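Local coordinates for Alpha/beta hydrolase family protein (Bacillus anthracis, PDB 3OOS) that probably acts as a hydrolase of the alpha/beta hydrolase fold family, its specific substrate being uncertain, at residues N91-A96 / L106-E111. Numbering follows the deposited sequence.
Sequences NKWGFA and LVYATE
Tyr108 reaches from the helix back over the strand that precedes it, and its hydroxyl takes a hydrogen bond from the indole of Trp93. The donor NE1 of Trp93 lies 3.0 Å from OH of Tyr108, and the bond is nearly straight, with 169° at the hydrogen. The oxygen sits at the edge of the indole, practically in its plane, just where the N-H points. Trp93 holds chi1 at 60°, which tucks CG over the backbone, between N and C, and stands the indole up from the strand beside the tyrosine. The same phenol oxygen is also hydrogen-bonded to OE2 of Glu82 on helix 74-87, so two partners grip this buried polar atom and fix where the ring ends.

Strand 93-98 and helix 100-112 are the first two elements of a beta-alpha-beta unit completed by strand 116-122. A GxSxG pattern, Gly97, Ser99 and Gly101, spans the end of the strand and the start of the helix with Ser99 at the turn, consistent with the nucleophile elbow of alpha/beta hydrolases. The side chain of Phe95 touches residues of this pattern and also packs on Cys27 of the neighbouring strand and Leu81 of helix 74-87.

The apolar part of this buried aromatic cluster is made by Phe95 and the flank of the tyrosine ring. CD1 of Phe95 comes to 3.6 Å from CD2 of Tyr108, arriving at the rim of that ring, close to its plane; CB of Phe95 is 4.0 Å from the same CD2. The two rings are inclined at 55°, with centroids 5.5 Å apart. The indole stands more steeply still to the phenol. Ile78 of helix 74-87 and Leu116 of strand 116-122 also pack against the side chain of Tyr108.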
loop_
_atom_site.group_PDB
_atom_site.type_symbol
_atom_site.label_atom_id
_atom_site.label_comp_id
_atom_site.label_asym_id
_atom_site.label_seq_id
_atom_site.Cartn_x
_atom_site.Cartn_y
_atom_site.Cartn_z
ATOM N N ASN A 91 9.115 -4.086 -20.164
ATOM C CA ASN A 91 10.516 -3.860 -19.829
ATOM C C ASN A 91 10.675 -3.140 -18.486
ATOM O O ASN A 91 11.464 -3.559 -17.631
ATOM C CB ASN A 91 11.207 -3.083 -20.954
ATOM C CG ASN A 91 12.696 -2.935 -20.732
ATOM O OD1 ASN A 91 13.213 -1.819 -20.676
ATOM N ND2 ASN A 91 13.394 -4.058 -20.593
ATOM N N LYS A 92 9.926 -2.051 -18.327
ATOM C CA LYS A 92 9.908 -1.287 -17.085
ATOM C C LYS A 92 8.490 -0.824 -16.787
ATOM O O LYS A 92 7.716 -0.543 -17.703
ATOM C CB LYS A 92 10.838 -0.070 -17.175
ATOM C CG LYS A 92 12.323 -0.406 -17.214
ATOM C CD LYS A 92 13.170 0.805 -17.578
ATOM C CE LYS A 92 13.235 1.805 -16.435
ATOM N NZ LYS A 92 14.216 2.894 -16.713
ATOM N N TRP A 93 8.151 -0.754 -15.504
ATOM C CA TRP A 93 6.870 -0.169 -15.100
ATOM C C TRP A 93 7.003 0.629 -13.808
ATOM O O TRP A 93 8.028 0.558 -13.125
ATOM C CB TRP A 93 5.745 -1.220 -15.008
ATOM C CG TRP A 93 5.921 -2.368 -14.026
ATOM C CD1 TRP A 93 6.948 -2.570 -13.135
ATOM C CD2 TRP A 93 5.001 -3.447 -13.824
ATOM N NE1 TRP A 93 6.725 -3.721 -12.412
ATOM C CE2 TRP A 93 5.537 -4.276 -12.814
ATOM C CE3 TRP A 93 3.773 -3.798 -14.407
ATOM C CZ2 TRP A 93 4.889 -5.438 -12.376
ATOM C CZ3 TRP A 93 3.130 -4.951 -13.972
ATOM C CH2 TRP A 93 3.689 -5.757 -12.967
ATOM N N GLY A 94 5.975 1.407 -13.489
ATOM C CA GLY A 94 5.954 2.139 -12.229
ATOM C C GLY A 94 5.414 1.241 -11.134
ATOM O O GLY A 94 4.754 0.236 -11.414
ATOM N N PHE A 95 5.716 1.583 -9.887
ATOM C CA PHE A 95 5.071 0.927 -8.763
ATOM C C PHE A 95 4.522 1.956 -7.791
ATOM O O PHE A 95 5.231 2.872 -7.387
ATOM C CB PHE A 95 6.005 -0.041 -8.025
ATOM C CG PHE A 95 5.305 -0.818 -6.941
ATOM C CD1 PHE A 95 4.717 -2.045 -7.219
ATOM C CD2 PHE A 95 5.175 -0.289 -5.657
ATOM C CE1 PHE A 95 4.041 -2.757 -6.221
ATOM C CE2 PHE A 95 4.498 -0.989 -4.655
ATOM C CZ PHE A 95 3.930 -2.225 -4.939
ATOM N N ALA A 96 3.259 1.779 -7.414
ATOM C CA ALA A 96 2.601 2.655 -6.458
ATOM C C ALA A 96 2.035 1.847 -5.296
ATOM O O ALA A 96 1.360 0.834 -5.494
ATOM C CB ALA A 96 1.496 3.458 -7.143
ATOM N N LEU A 106 9.308 0.843 -1.534
ATOM C CA LEU A 106 10.694 1.158 -1.202
ATOM C C LEU A 106 11.594 -0.057 -1.386
ATOM O O LEU A 106 12.708 0.069 -1.889
ATOM C CB LEU A 106 10.808 1.721 0.218
ATOM C CG LEU A 106 10.071 3.048 0.461
ATOM C CD1 LEU A 106 10.102 3.417 1.941
ATOM C CD2 LEU A 106 10.631 4.201 -0.392
ATOM N N VAL A 107 11.104 -1.229 -0.992
ATOM C CA VAL A 107 11.852 -2.471 -1.196
ATOM C C VAL A 107 11.958 -2.824 -2.687
ATOM O O VAL A 107 13.000 -3.293 -3.131
ATOM C CB VAL A 107 11.289 -3.636 -0.339
ATOM C CG1 VAL A 107 12.044 -4.938 -0.610
ATOM C CG2 VAL A 107 11.387 -3.278 1.144
ATOM N N TYR A 108 10.905 -2.573 -3.468
ATOM C CA TYR A 108 11.001 -2.754 -4.924
ATOM C C TYR A 108 12.161 -1.917 -5.476
ATOM O O TYR A 108 12.980 -2.407 -6.268
ATOM C CB TYR A 108 9.685 -2.379 -5.624
ATOM C CG TYR A 108 9.391 -3.130 -6.920
ATOM C CD1 TYR A 108 10.414 -3.526 -7.791
ATOM C CD2 TYR A 108 8.076 -3.423 -7.281
ATOM C CE1 TYR A 108 10.131 -4.210 -8.981
ATOM C CE2 TYR A 108 7.782 -4.096 -8.464
ATOM C CZ TYR A 108 8.806 -4.488 -9.307
ATOM O OH TYR A 108 8.492 -5.159 -10.473
ATOM N N ALA A 109 12.241 -0.665 -5.030
ATOM C CA ALA A 109 13.303 0.238 -5.473
ATOM C C ALA A 109 14.693 -0.242 -5.043
ATOM O O ALA A 109 15.637 -0.216 -5.835
ATOM C CB ALA A 109 13.035 1.652 -4.982
ATOM N N THR A 110 14.829 -0.697 -3.803
ATOM C CA THR A 110 16.150 -1.102 -3.320
ATOM C C THR A 110 16.632 -2.428 -3.929
ATOM O O THR A 110 17.833 -2.629 -4.116
ATOM C CB THR A 110 16.235 -1.145 -1.780
ATOM O OG1 THR A 110 15.296 -2.097 -1.268
ATOM C CG2 THR A 110 15.950 0.240 -1.182
ATOM N N GLU A 111 15.697 -3.323 -4.233
ATOM C CA GLU A 111 16.050 -4.615 -4.817
ATOM C C GLU A 111 16.203 -4.532 -6.331
ATOM O O GLU A 111 17.140 -5.103 -6.897
ATOM C CB GLU A 111 15.000 -5.676 -4.470
ATOM C CG GLU A 111 14.968 -6.073 -3.003
ATOM C CD GLU A 111 15.980 -7.151 -2.659
ATOM O OE1 GLU A 111 15.948 -8.231 -3.288
ATOM O OE2 GLU A 111 16.797 -6.923 -1.743
#